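Local coordinates for protein aminotransferase (Streptomyces pactum, PDB 4ZM4) that belongs to the class-III aminotransferases, a family of pyridoxal-5'-phosphate-binding proteins, and assembles as a dimer with pyridoxal-5'-phosphate bound, at residues Asn196-Leu201 / Pro231-Leu236; Asp85-Gly90 / Asn314-Arg319; Trp153-Leu158 / Gly181-Ala186; Ile60-Met65 / Gly410-Pro415. The protein carries 1 engineered substitution. All blocks are in the same frame, centred on the assembly; numbering follows the deposited sequence.

Contact 1 (Asn196-Leu201 / Pro231-Leu236); sequences NDPDAL and PGFLQL
Phe233 thrusts its ring from the first turn of helix 233-244 into the angle between Asn196 and the start of helix 198-208. Its CG stands anti to the backbone N (chi1 -166°), which carries the ring across. Asn196 lies over one face: its CA sits 3.8 Å from the Phe233 ring centroid, only 12° off the normal, a CH-pi contact. The Asn196 amide stands steeply against the ring, 78° between planes, with OD1 dipping to 3.6 Å from Phe233 CG. That oxygen is committed elsewhere, accepting from Ala230 N, while ND2 donates to the carbonyls of Pro228 and Arg385; so its amide is bonded on both sides to neighbouring loops, while its CA lies over the aromatic. Its positive phi also suits a residue type that tolerates this conformation.

Pro198 meets the ring at its edge, with CA in the ring plane, whereas Leu201 comes obliquely, its CD2 4.0 Å from Phe233 CZ. Beside the ring, Leu236 completes the apolar group. Its CD2 branch reaches Pro198 CB at 3.5 Å and Leu201 CD2 at 4.2 Å, so branched and cyclic side chains mesh without polar bonds between the segments. Proline fits the first turn of a helix, where no backbone N-H is needed, and Asp197 just before it is the N-cap: its OD1 accepts from Ala200 N at 3.3 Å, from above the carboxylate plane. Two helix N-termini are thereby packed side by side, as expected of alternating strands and helices in the beta-alpha-beta architecture of the large pyridoxal-phosphate-binding domain.

Contact 2 (Asp85-Gly90 / Asn314-Arg319); sequences DQFAKG and NHAALR
The Arg319 guanidinium meets its partners at the edge, with Asp85 OD2 almost exactly in its plane and Gln86 OE1 close to it. NH1 and NH2 of Arg319 both grip Asp85 OD2, at 3.0 and 3.1 Å, through its anti lone pair, with the carboxylate turned 90° to the guanidinium. On the syn side of Asp85 OD2 comes Lys89 NZ at 2.7 Å, so one oxygen gathers two cations; this would probably favour the ionised aspartate. Arg319 NH1 also donates to Gln86 OE1 at 2.9 Å, from above the amide plane.

Glutamine suits this place because its other end is a donor: bent at chi2, it sends NE2 to Gly90 O at 3.0 Å in a nearly straight bond (171°). That same Gly90 O lies at the edge of the His315 ring, 3.5 Å from CD2, while His315 NE2 bonds Thr93. Glycine accommodates the positive phi at the helix exit. Farther along, Ala316 is small enough to let the Phe87 ring approach obliquely, and the second subunit's Leu80 packs on Phe87. Asn314 N-caps helix 315-329, whose first turns (315-319) run at 151° to residues 85-89, a roughly antiparallel, salt-bridged helix pair beside the dimer interface.

Contact 3 (Trp153-Leu158 / Gly181-Ala186); sequences WSETVL and GMIPEA
Glu155 leaves the backbone with CG anti to its N (chi1 -161°) and bends at chi2, which lifts the carboxylate toward segment 181-186. Beyond CB, CG rests on Ala186 CB at 3.8 Å, a methyl small enough to lie against it. From CD the two oxygens part company. OE1 accepts from Ile183 N at 2.9 Å, met nearly along its C-O axis, and it also lies 3.3 Å from Met182 CA. OE2 forms a salt bridge with Arg132 of the second subunit, which would probably keep the carboxylate ionised.

Met182 slides past Glu155 in the opposite direction. Bent at chi3, it brings its methyl CE against the backbone oxygens of Glu155 (3.3 Å from Glu155 O) and Leu158, and sets SD 4.1 Å from Leu158 CD2; the flexible, unbranched thioether can follow this curved path. At the far end Thr156 CA makes a CH...O contact with Ala186 O at 3.5 Å. The type I beta turn from Ile183 to Ala186, with Pro184 at its second position, presents both the bonded N-H and the Ala186 methyl. Two irregular stretches between strands 142-146 and 190-193 are so tied together at the dimer interface, with the Leu158 side chain about 9 Å from bound P3B.

Contact 4 (Ile60-Met65 / Gly410-Pro415); sequences IIDLNM and GVYFHP
Three backbone hydrogen bonds join the strands in the alternating pattern of a parallel pair. Ile61 N donates to Gly410 O at 2.8 Å, from above the carbonyl plane; Tyr412 N returns to Ile61 O and Leu63 N to Tyr412 O, each also at 2.8 Å and nearly along the C=O axis. Gly410 starts the strand from a Schellman motif at the end of helix 396-408, where its positive phi suits glycine.

Asp62 spends OD1 on its own turn: it accepts from Asn64 N at 2.9 Å and Met65 N at 3.0 Å, both from above the carboxylate plane, the first bond making an Asx turn, the second extending it to an Asx motif. Its OD2 is bonded to Tyr74 OH. OD1 also lies at the edge of the Tyr412 ring, in plane, while Tyr412 OH reaches Ala37 O. A water donates to Asn64 OD1 at 3.0 Å and accepts from His414 N at 2.9 Å, bridging the segments where direct strand pairing has ended.

The face carrying Ile61 and Val411 is apolar and packs on helix 429-444; just past the strand, Leu63 CD1 meets Val411 CG1 at 3.6 Å. Beta-branched residues suit these extended strands. With most of these polar groups paired, mainly to protein atoms, the chemistry is consistent with a well-defined backbone, probably with Asp62 ionised, leading directly to His414, whose side chain lies about 5 Å from bound P3B.

In the fold
Contact 1 is only partly buried, whereas contacts 2, 3 and 4 are buried. Contacts 1 and 2 both pack helices, yet contact 1 is held by apolar and CH-pi packing and contact 2 mainly by a salt-bridge network and an amide bond; they lie on opposite sides of the chain's centre, about 43 Å apart between centres. Contact 3 joins two pieces of one connection between strands and touches the second subunit more widely than contact 2 does. Contact 4 alone pairs strands, relying on backbone bonds, and closes the longest loop: contacts 1, 2 and 3 are nested within it. Its side chains approach bound P3B more closely than those of contact 3. No two contacts touch.

Contact 1 (Asn196-Leu201 / Pro231-Leu236)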
loop_
_atom_site.group_PDB
_atom_site.type_symbol
_atom_site.label_atom_id
_atom_site.label_comp_id
_atom_site.label_asym_id
_atom_site.label_seq_id
_atom_site.Cartn_x
_atom_site.Cartn_y
_atom_site.Cartn_z
ATOM N N ASN B 196 13.212 -7.386 -25.079
ATOM C CA ASN B 196 13.440 -8.307 -26.172
ATOM C C ASN B 196 14.686 -8.013 -26.994
ATOM O O ASN B 196 14.680 -8.142 -28.212
ATOM C CB ASN B 196 12.203 -8.372 -27.062
ATOM C CG ASN B 196 11.034 -9.087 -26.386
ATOM O OD1 ASN B 196 11.224 -10.084 -25.698
ATOM N ND2 ASN B 196 9.833 -8.591 -26.589
ATOM N N ASP B 197 15.769 -7.605 -26.328
ATOM C CA ASP B 197 17.080 -7.353 -26.994
ATOM C C ASP B 197 18.120 -8.320 -26.439
ATOM O O ASP B 197 18.866 -7.959 -25.535
ATOM C CB ASP B 197 17.520 -5.905 -26.761
ATOM C CG ASP B 197 18.751 -5.538 -27.565
ATOM O OD1 ASP B 197 19.450 -6.443 -28.067
ATOM O OD2 ASP B 197 19.015 -4.338 -27.720
ATOM N N PRO B 198 18.173 -9.568 -26.966
ATOM C CA PRO B 198 19.083 -10.590 -26.399
ATOM C C PRO B 198 20.583 -10.255 -26.458
ATOM O O PRO B 198 21.319 -10.569 -25.530
ATOM C CB PRO B 198 18.756 -11.857 -27.191
ATOM C CG PRO B 198 17.920 -11.445 -28.337
ATOM C CD PRO B 198 17.378 -10.080 -28.096
ATOM N N ASP B 199 21.025 -9.629 -27.536
ATOM C CA ASP B 199 22.429 -9.199 -27.662
ATOM C C ASP B 199 22.823 -8.288 -26.486
ATOM O O ASP B 199 23.796 -8.530 -25.818
ATOM C CB ASP B 199 22.650 -8.430 -28.977
ATOM C CG ASP B 199 22.557 -9.319 -30.221
ATOM O OD1 ASP B 199 22.743 -10.559 -30.118
ATOM O OD2 ASP B 199 22.308 -8.743 -31.331
ATOM N N ALA B 200 22.014 -7.257 -26.242
ATOM C CA ALA B 200 22.262 -6.297 -25.180
ATOM C C ALA B 200 22.267 -6.965 -23.824
ATOM O O ALA B 200 23.120 -6.700 -22.980
ATOM C CB ALA B 200 21.207 -5.184 -25.224
ATOM N N LEU B 201 21.340 -7.883 -23.627
ATOM C CA LEU B 201 21.246 -8.631 -22.379
ATOM C C LEU B 201 22.458 -9.514 -22.151
ATOM O O LEU B 201 22.958 -9.638 -21.017
ATOM C CB LEU B 201 19.962 -9.491 -22.389
ATOM C CG LEU B 201 19.685 -10.261 -21.092
ATOM C CD1 LEU B 201 19.376 -9.330 -19.927
ATOM C CD2 LEU B 201 18.540 -11.231 -21.314
ATOM N N PRO B 231 10.202 -15.168 -28.759
ATOM C CA PRO B 231 10.583 -16.584 -28.601
ATOM C C PRO B 231 11.982 -16.735 -28.006
ATOM O O PRO B 231 12.940 -16.156 -28.524
ATOM C CB PRO B 231 10.556 -17.123 -30.038
ATOM C CG PRO B 231 9.584 -16.238 -30.768
ATOM C CD PRO B 231 9.719 -14.870 -30.126
ATOM N N GLY B 232 12.073 -17.466 -26.897
ATOM C CA GLY B 232 13.346 -17.737 -26.216
ATOM C C GLY B 232 13.887 -16.677 -25.251
ATOM O O GLY B 232 14.925 -16.909 -24.609
ATOM N N PHE B 233 13.232 -15.511 -25.158
ATOM C CA PHE B 233 13.789 -14.434 -24.364
ATOM C C PHE B 233 13.727 -14.713 -22.873
ATOM O O PHE B 233 14.723 -14.542 -22.167
ATOM C CB PHE B 233 13.143 -13.104 -24.688
ATOM C CG PHE B 233 13.903 -11.941 -24.158
ATOM C CD1 PHE B 233 15.102 -11.570 -24.739
ATOM C CD2 PHE B 233 13.433 -11.218 -23.062
ATOM C CE1 PHE B 233 15.801 -10.455 -24.275
ATOM C CE2 PHE B 233 14.140 -10.136 -22.578
ATOM C CZ PHE B 233 15.318 -9.748 -23.184
ATOM N N LEU B 234 12.581 -15.142 -22.372
ATOM C CA LEU B 234 12.481 -15.509 -20.958
ATOM C C LEU B 234 13.411 -16.667 -20.624
ATOM O O LEU B 234 13.993 -16.712 -19.535
ATOM C CB LEU B 234 11.048 -15.855 -20.565
ATOM C CG LEU B 234 10.051 -14.707 -20.698
ATOM C CD1 LEU B 234 8.663 -15.199 -20.300
ATOM C CD2 LEU B 234 10.471 -13.507 -19.846
ATOM N N GLN B 235 13.549 -17.616 -21.542
ATOM C CA GLN B 235 14.414 -18.765 -21.319
ATOM C C GLN B 235 15.838 -18.235 -21.134
ATOM O O GLN B 235 16.571 -18.683 -20.244
ATOM C CB GLN B 235 14.329 -19.755 -22.497
ATOM C CG GLN B 235 12.985 -20.486 -22.601
ATOM C CD GLN B 235 11.808 -19.629 -23.089
ATOM O OE1 GLN B 235 11.967 -18.460 -23.503
ATOM N NE2 GLN B 235 10.629 -20.229 -23.097
ATOM N N LEU B 236 16.212 -17.299 -21.999
ATOM C CA LEU B 236 17.532 -16.711 -21.983
ATOM C C LEU B 236 17.782 -16.001 -20.671
ATOM O O LEU B 236 18.885 -16.101 -20.113
ATOM C CB LEU B 236 17.712 -15.739 -23.157
ATOM C CG LEU B 236 19.066 -15.018 -23.236
ATOM C CD1 LEU B 236 20.224 -15.993 -23.375
ATOM C CD2 LEU B 236 19.074 -14.026 -24.399
#

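Contact 2 (Asp85-Gly90 / Asn314-Arg319)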
loop_
_atom_site.group_PDB
_atom_site.type_symbol
_atom_site.label_atom_id
_atom_site.label_comp_id
_atom_site.label_asym_id
_atom_site.label_seq_id
_atom_site.Cartn_x
_atom_site.Cartn_y
_atom_site.Cartn_z
ATOM N N ASP B 85 -18.350 -10.566 5.217
ATOM C CA ASP B 85 -18.384 -11.475 6.349
ATOM C C ASP B 85 -17.168 -11.294 7.273
ATOM O O ASP B 85 -17.286 -11.381 8.484
ATOM C CB ASP B 85 -18.439 -12.914 5.857
ATOM C CG ASP B 85 -18.580 -13.904 6.995
ATOM O OD1 ASP B 85 -19.526 -13.735 7.764
ATOM O OD2 ASP B 85 -17.766 -14.841 7.115
ATOM N N GLN B 86 -16.009 -11.068 6.681
ATOM C CA GLN B 86 -14.795 -10.844 7.450
ATOM C C GLN B 86 -14.831 -9.552 8.252
ATOM O O GLN B 86 -14.290 -9.508 9.362
ATOM C CB GLN B 86 -13.555 -10.837 6.546
ATOM C CG GLN B 86 -12.282 -11.150 7.304
ATOM C CD GLN B 86 -12.430 -12.446 8.087
ATOM O OE1 GLN B 86 -12.764 -13.470 7.520
ATOM N NE2 GLN B 86 -12.173 -12.393 9.391
ATOM N N PHE B 87 -15.472 -8.525 7.701
ATOM C CA PHE B 87 -15.689 -7.275 8.438
ATOM C C PHE B 87 -16.516 -7.506 9.699
ATOM O O PHE B 87 -16.322 -6.837 10.708
ATOM C CB PHE B 87 -16.317 -6.193 7.539
ATOM C CG PHE B 87 -15.298 -5.426 6.743
ATOM C CD1 PHE B 87 -14.630 -4.352 7.311
ATOM C CD2 PHE B 87 -14.956 -5.811 5.467
ATOM C CE1 PHE B 87 -13.662 -3.670 6.595
ATOM C CE2 PHE B 87 -14.016 -5.128 4.741
ATOM C CZ PHE B 87 -13.358 -4.073 5.300
ATOM N N ALA B 88 -17.422 -8.478 9.658
ATOM C CA ALA B 88 -18.257 -8.783 10.804
ATOM C C ALA B 88 -17.519 -9.635 11.819
ATOM O O ALA B 88 -17.932 -9.684 12.983
ATOM C CB ALA B 88 -19.532 -9.474 10.352
ATOM N N LYS B 89 -16.414 -10.273 11.409
ATOM C CA LYS B 89 -15.669 -11.202 12.280
ATOM C C LYS B 89 -14.285 -10.743 12.717
ATOM O O LYS B 89 -13.540 -11.515 13.344
ATOM C CB LYS B 89 -15.532 -12.566 11.592
ATOM C CG LYS B 89 -16.849 -13.302 11.410
ATOM C CD LYS B 89 -16.637 -14.597 10.651
ATOM C CE LYS B 89 -17.971 -15.294 10.350
ATOM N NZ LYS B 89 -17.814 -16.361 9.321
ATOM N N GLY B 90 -13.929 -9.491 12.424
ATOM C CA GLY B 90 -12.565 -8.943 12.727
ATOM C C GLY B 90 -11.748 -8.898 11.442
ATOM O O GLY B 90 -11.386 -9.965 10.896
ATOM N N ASN B 314 -3.730 -8.321 6.288
ATOM C CA ASN B 314 -4.864 -8.193 7.188
ATOM C C ASN B 314 -5.942 -9.190 6.796
ATOM O O ASN B 314 -5.947 -9.728 5.688
ATOM C CB ASN B 314 -5.409 -6.734 7.209
ATOM C CG ASN B 314 -5.979 -6.293 5.876
ATOM O OD1 ASN B 314 -7.161 -6.556 5.557
ATOM N ND2 ASN B 314 -5.172 -5.587 5.089
ATOM N N HIS B 315 -6.895 -9.411 7.693
ATOM C CA HIS B 315 -7.826 -10.531 7.543
ATOM C C HIS B 315 -8.822 -10.321 6.406
ATOM O O HIS B 315 -9.126 -11.272 5.683
ATOM C CB HIS B 315 -8.565 -10.820 8.851
ATOM C CG HIS B 315 -7.695 -10.772 10.065
ATOM N ND1 HIS B 315 -6.416 -11.260 10.074
ATOM C CD2 HIS B 315 -7.906 -10.244 11.297
ATOM C CE1 HIS B 315 -5.867 -11.039 11.261
ATOM N NE2 HIS B 315 -6.748 -10.420 12.022
ATOM N N ALA B 316 -9.300 -9.094 6.229
ATOM C CA ALA B 316 -10.129 -8.773 5.061
ATOM C C ALA B 316 -9.398 -9.027 3.751
ATOM O O ALA B 316 -9.923 -9.726 2.878
ATOM C CB ALA B 316 -10.608 -7.336 5.101
ATOM N N ALA B 317 -8.179 -8.515 3.623
ATOM C CA ALA B 317 -7.381 -8.741 2.413
ATOM C C ALA B 317 -7.173 -10.230 2.115
ATOM O O ALA B 317 -7.352 -10.668 0.973
ATOM C CB ALA B 317 -6.013 -8.060 2.520
ATOM N N LEU B 318 -6.811 -11.005 3.122
ATOM C CA LEU B 318 -6.605 -12.445 2.923
ATOM C C LEU B 318 -7.918 -13.233 2.726
ATOM O O LEU B 318 -7.951 -14.209 1.974
ATOM C CB LEU B 318 -5.743 -13.038 4.042
ATOM C CG LEU B 318 -4.362 -12.383 4.141
ATOM C CD1 LEU B 318 -3.425 -13.238 4.995
ATOM C CD2 LEU B 318 -3.727 -12.135 2.772
ATOM N N ARG B 319 -9.016 -12.762 3.298
ATOM C CA ARG B 319 -10.324 -13.318 2.931
ATOM C C ARG B 319 -10.597 -13.111 1.433
ATOM O O ARG B 319 -11.109 -14.004 0.737
ATOM C CB ARG B 319 -11.430 -12.695 3.797
ATOM C CG ARG B 319 -12.779 -13.398 3.707
ATOM C CD ARG B 319 -12.758 -14.799 4.313
ATOM N NE ARG B 319 -14.037 -15.458 4.121
ATOM C CZ ARG B 319 -15.079 -15.339 4.929
ATOM N NH1 ARG B 319 -15.020 -14.616 6.034
ATOM N NH2 ARG B 319 -16.199 -15.953 4.633
#

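Contact 3 (Trp153-Leu158 / Gly181-Ala186)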
loop_
_atom_site.group_PDB
_atom_site.type_symbol
_atom_site.label_atom_id
_atom_site.label_comp_id
_atom_site.label_asym_id
_atom_site.label_seq_id
_atom_site.Cartn_x
_atom_site.Cartn_y
_atom_site.Cartn_z
ATOM N N TRP B 153 6.345 2.630 -7.749
ATOM C CA TRP B 153 6.966 3.944 -7.629
ATOM C C TRP B 153 7.968 4.041 -6.493
ATOM O O TRP B 153 8.312 5.151 -6.065
ATOM C CB TRP B 153 5.874 5.011 -7.474
ATOM C CG TRP B 153 4.775 4.698 -6.488
ATOM C CD1 TRP B 153 3.686 3.929 -6.688
ATOM C CD2 TRP B 153 4.675 5.178 -5.146
ATOM N NE1 TRP B 153 2.908 3.871 -5.544
ATOM C CE2 TRP B 153 3.492 4.660 -4.595
ATOM C CE3 TRP B 153 5.464 6.028 -4.373
ATOM C CZ2 TRP B 153 3.069 4.972 -3.317
ATOM C CZ3 TRP B 153 5.060 6.326 -3.133
ATOM C CH2 TRP B 153 3.871 5.794 -2.595
ATOM N N SER B 154 8.456 2.894 -6.006
ATOM C CA SER B 154 9.472 2.921 -4.932
ATOM C C SER B 154 10.746 3.566 -5.448
ATOM O O SER B 154 11.019 3.598 -6.651
ATOM C CB SER B 154 9.750 1.539 -4.323
ATOM O OG SER B 154 10.276 0.636 -5.304
ATOM N N GLU B 155 11.538 4.051 -4.496
ATOM C CA GLU B 155 12.672 4.915 -4.761
ATOM C C GLU B 155 13.745 4.321 -5.715
ATOM O O GLU B 155 14.252 5.054 -6.547
ATOM C CB GLU B 155 13.307 5.324 -3.417
ATOM C CG GLU B 155 14.190 6.569 -3.513
ATOM C CD GLU B 155 13.408 7.874 -3.486
ATOM O OE1 GLU B 155 14.026 8.945 -3.512
ATOM O OE2 GLU B 155 12.169 7.819 -3.398
ATOM N N THR B 156 14.035 3.012 -5.632
ATOM C CA THR B 156 15.089 2.388 -6.471
ATOM C C THR B 156 14.628 1.912 -7.851
ATOM O O THR B 156 15.467 1.581 -8.699
ATOM C CB THR B 156 15.877 1.236 -5.738
ATOM O OG1 THR B 156 15.139 0.012 -5.742
ATOM C CG2 THR B 156 16.183 1.614 -4.253
ATOM N N VAL B 157 13.325 1.954 -8.144
ATOM C CA VAL B 157 12.833 1.532 -9.477
ATOM C C VAL B 157 12.045 2.557 -10.298
ATOM O O VAL B 157 11.830 2.342 -11.480
ATOM C CB VAL B 157 11.966 0.270 -9.415
ATOM C CG1 VAL B 157 12.766 -0.853 -8.795
ATOM C CG2 VAL B 157 10.676 0.512 -8.621
ATOM N N LEU B 158 11.616 3.671 -9.697
ATOM C CA LEU B 158 10.778 4.637 -10.437
ATOM C C LEU B 158 11.535 5.399 -11.530
ATOM O O LEU B 158 12.235 6.372 -11.249
ATOM C CB LEU B 158 10.110 5.612 -9.488
ATOM C CG LEU B 158 9.204 6.644 -10.127
ATOM C CD1 LEU B 158 8.184 6.004 -11.073
ATOM C CD2 LEU B 158 8.503 7.457 -9.041
ATOM N N GLY B 181 11.640 15.095 -6.630
ATOM C CA GLY B 181 11.805 14.931 -5.203
ATOM C C GLY B 181 12.369 13.611 -4.744
ATOM O O GLY B 181 12.328 13.319 -3.555
ATOM N N MET B 182 12.915 12.837 -5.679
ATOM C CA MET B 182 13.691 11.627 -5.357
ATOM C C MET B 182 15.119 11.994 -4.972
ATOM O O MET B 182 15.678 12.952 -5.505
ATOM C CB MET B 182 13.712 10.680 -6.578
ATOM C CG MET B 182 12.360 10.058 -6.862
ATOM S SD MET B 182 12.225 9.142 -8.416
ATOM C CE MET B 182 13.400 7.797 -8.149
ATOM N N ILE B 183 15.732 11.246 -4.056
ATOM C CA ILE B 183 17.137 11.508 -3.748
ATOM C C ILE B 183 17.977 11.249 -4.999
ATOM O O ILE B 183 17.636 10.410 -5.828
ATOM C CB ILE B 183 17.681 10.705 -2.553
ATOM C CG1 ILE B 183 17.547 9.185 -2.782
ATOM C CG2 ILE B 183 16.969 11.159 -1.288
ATOM C CD1 ILE B 183 18.342 8.348 -1.807
ATOM N N PRO B 184 19.058 12.031 -5.154
ATOM C CA PRO B 184 19.841 11.956 -6.395
ATOM C C PRO B 184 20.437 10.563 -6.667
ATOM O O PRO B 184 20.629 10.218 -7.849
ATOM C CB PRO B 184 20.958 13.007 -6.229
ATOM C CG PRO B 184 20.913 13.452 -4.818
ATOM C CD PRO B 184 19.571 13.054 -4.215
ATOM N N GLU B 185 20.676 9.781 -5.612
ATOM C CA GLU B 185 21.291 8.479 -5.763
ATOM C C GLU B 185 20.232 7.382 -6.006
ATOM O O GLU B 185 20.564 6.201 -6.079
ATOM C CB GLU B 185 22.114 8.129 -4.524
ATOM C CG GLU B 185 23.197 9.141 -4.136
ATOM C CD GLU B 185 22.691 10.269 -3.238
ATOM O OE1 GLU B 185 21.473 10.383 -2.998
ATOM O OE2 GLU B 185 23.505 11.075 -2.771
ATOM N N ALA B 186 18.957 7.763 -6.134
ATOM C CA ALA B 186 17.877 6.787 -6.062
ATOM C C ALA B 186 18.136 5.644 -7.017
ATOM O O ALA B 186 17.909 4.484 -6.666
ATOM C CB ALA B 186 16.551 7.432 -6.376
#

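Contact 4 (Ile60-Met65 / Gly410-Pro415)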
loop_
_atom_site.group_PDB
_atom_site.type_symbol
_atom_site.label_atom_id
_atom_site.label_comp_id
_atom_site.label_asym_id
_atom_site.label_seq_id
_atom_site.Cartn_x
_atom_site.Cartn_y
_atom_site.Cartn_z
ATOM N N ILE B 60 -21.807 3.397 -19.125
ATOM C CA ILE B 60 -20.595 3.235 -19.916
ATOM C C ILE B 60 -20.048 1.838 -19.786
ATOM O O ILE B 60 -19.809 1.370 -18.686
ATOM C CB ILE B 60 -19.490 4.217 -19.486
ATOM C CG1 ILE B 60 -19.995 5.651 -19.589
ATOM C CG2 ILE B 60 -18.303 4.095 -20.430
ATOM C CD1 ILE B 60 -20.493 6.306 -18.307
ATOM N N ILE B 61 -19.810 1.197 -20.924
ATOM C CA ILE B 61 -19.099 -0.057 -20.971
ATOM C C ILE B 61 -17.629 0.219 -20.764
ATOM O O ILE B 61 -17.022 0.984 -21.512
ATOM C CB ILE B 61 -19.306 -0.771 -22.313
ATOM C CG1 ILE B 61 -20.772 -1.199 -22.464
ATOM C CG2 ILE B 61 -18.434 -2.013 -22.397
ATOM C CD1 ILE B 61 -21.156 -1.527 -23.900
ATOM N N ASP B 62 -17.057 -0.392 -19.729
ATOM C CA ASP B 62 -15.675 -0.165 -19.332
ATOM C C ASP B 62 -14.764 -1.222 -19.912
ATOM O O ASP B 62 -14.949 -2.412 -19.640
ATOM C CB ASP B 62 -15.599 -0.182 -17.811
ATOM C CG ASP B 62 -14.328 0.505 -17.254
ATOM O OD1 ASP B 62 -13.387 0.715 -18.014
ATOM O OD2 ASP B 62 -14.303 0.827 -16.060
ATOM N N LEU B 63 -13.796 -0.815 -20.747
ATOM C CA LEU B 63 -12.798 -1.756 -21.279
ATOM C C LEU B 63 -11.505 -1.716 -20.453
ATOM O O LEU B 63 -10.637 -2.574 -20.613
ATOM C CB LEU B 63 -12.492 -1.456 -22.742
ATOM C CG LEU B 63 -13.672 -1.519 -23.695
ATOM C CD1 LEU B 63 -13.203 -1.193 -25.085
ATOM C CD2 LEU B 63 -14.370 -2.875 -23.669
ATOM N N ASN B 64 -11.400 -0.728 -19.565
ATOM C CA ASN B 64 -10.239 -0.561 -18.695
ATOM C C ASN B 64 -10.363 -1.358 -17.385
ATOM O O ASN B 64 -9.392 -1.892 -16.897
ATOM C CB ASN B 64 -10.086 0.928 -18.387
ATOM C CG ASN B 64 -8.802 1.247 -17.662
ATOM O OD1 ASN B 64 -7.710 1.038 -18.185
ATOM N ND2 ASN B 64 -8.926 1.782 -16.445
ATOM N N MET B 65 -11.556 -1.376 -16.804
ATOM C CA MET B 65 -11.860 -2.205 -15.638
ATOM C C MET B 65 -10.974 -2.010 -14.411
ATOM O O MET B 65 -10.663 -2.984 -13.682
ATOM C CB MET B 65 -11.866 -3.690 -16.055
ATOM C CG MET B 65 -12.940 -4.024 -17.087
ATOM S SD MET B 65 -14.643 -3.696 -16.579
ATOM C CE MET B 65 -14.793 -4.701 -15.104
ATOM N N GLY B 410 -20.387 5.774 -25.086
ATOM C CA GLY B 410 -20.634 4.866 -23.962
ATOM C C GLY B 410 -19.654 3.729 -23.812
ATOM O O GLY B 410 -19.997 2.674 -23.288
ATOM N N VAL B 411 -18.417 3.934 -24.265
ATOM C CA VAL B 411 -17.335 2.946 -24.102
ATOM C C VAL B 411 -16.102 3.686 -23.569
ATOM O O VAL B 411 -15.633 4.628 -24.203
ATOM C CB VAL B 411 -17.009 2.256 -25.438
ATOM C CG1 VAL B 411 -15.783 1.337 -25.322
ATOM C CG2 VAL B 411 -18.214 1.467 -25.929
ATOM N N TYR B 412 -15.583 3.253 -22.417
ATOM C CA TYR B 412 -14.381 3.836 -21.862
ATOM C C TYR B 412 -13.176 2.924 -22.023
ATOM O O TYR B 412 -13.179 1.799 -21.530
ATOM C CB TYR B 412 -14.549 4.178 -20.379
ATOM C CG TYR B 412 -13.299 4.753 -19.769
ATOM C CD1 TYR B 412 -12.926 6.057 -20.010
ATOM C CD2 TYR B 412 -12.449 3.973 -18.982
ATOM C CE1 TYR B 412 -11.760 6.603 -19.483
ATOM C CE2 TYR B 412 -11.270 4.505 -18.450
ATOM C CZ TYR B 412 -10.937 5.822 -18.705
ATOM O OH TYR B 412 -9.788 6.364 -18.171
ATOM N N PHE B 413 -12.121 3.461 -22.644
ATOM C CA PHE B 413 -10.780 2.938 -22.500
ATOM C C PHE B 413 -9.820 4.109 -22.196
ATOM O O PHE B 413 -10.196 5.239 -22.387
ATOM C CB PHE B 413 -10.359 2.127 -23.737
ATOM C CG PHE B 413 -10.518 2.850 -25.034
ATOM C CD1 PHE B 413 -9.505 3.647 -25.509
ATOM C CD2 PHE B 413 -11.671 2.744 -25.771
ATOM C CE1 PHE B 413 -9.645 4.331 -26.696
ATOM C CE2 PHE B 413 -11.812 3.412 -26.970
ATOM C CZ PHE B 413 -10.795 4.207 -27.441
ATOM N N HIS B 414 -8.593 3.819 -21.743
ATOM C CA HIS B 414 -7.602 4.859 -21.417
ATOM C C HIS B 414 -7.157 5.587 -22.711
ATOM O O HIS B 414 -6.928 4.943 -23.725
ATOM C CB HIS B 414 -6.392 4.248 -20.724
ATOM C CG HIS B 414 -5.502 5.242 -20.047
ATOM N ND1 HIS B 414 -4.697 6.126 -20.733
ATOM C CD2 HIS B 414 -5.250 5.453 -18.735
ATOM C CE1 HIS B 414 -4.025 6.869 -19.883
ATOM N NE2 HIS B 414 -4.319 6.463 -18.662
ATOM N N PRO B 415 -7.031 6.920 -22.667
ATOM C CA PRO B 415 -6.684 7.693 -23.864
ATOM C C PRO B 415 -5.307 7.458 -24.457
ATOM O O PRO B 415 -5.110 7.778 -25.637
ATOM C CB PRO B 415 -6.775 9.154 -23.413
ATOM C CG PRO B 415 -7.037 9.134 -21.955
ATOM C CD PRO B 415 -7.512 7.775 -21.570
HETATM O O HOH W 1 -8.060 0.998 -21.141
#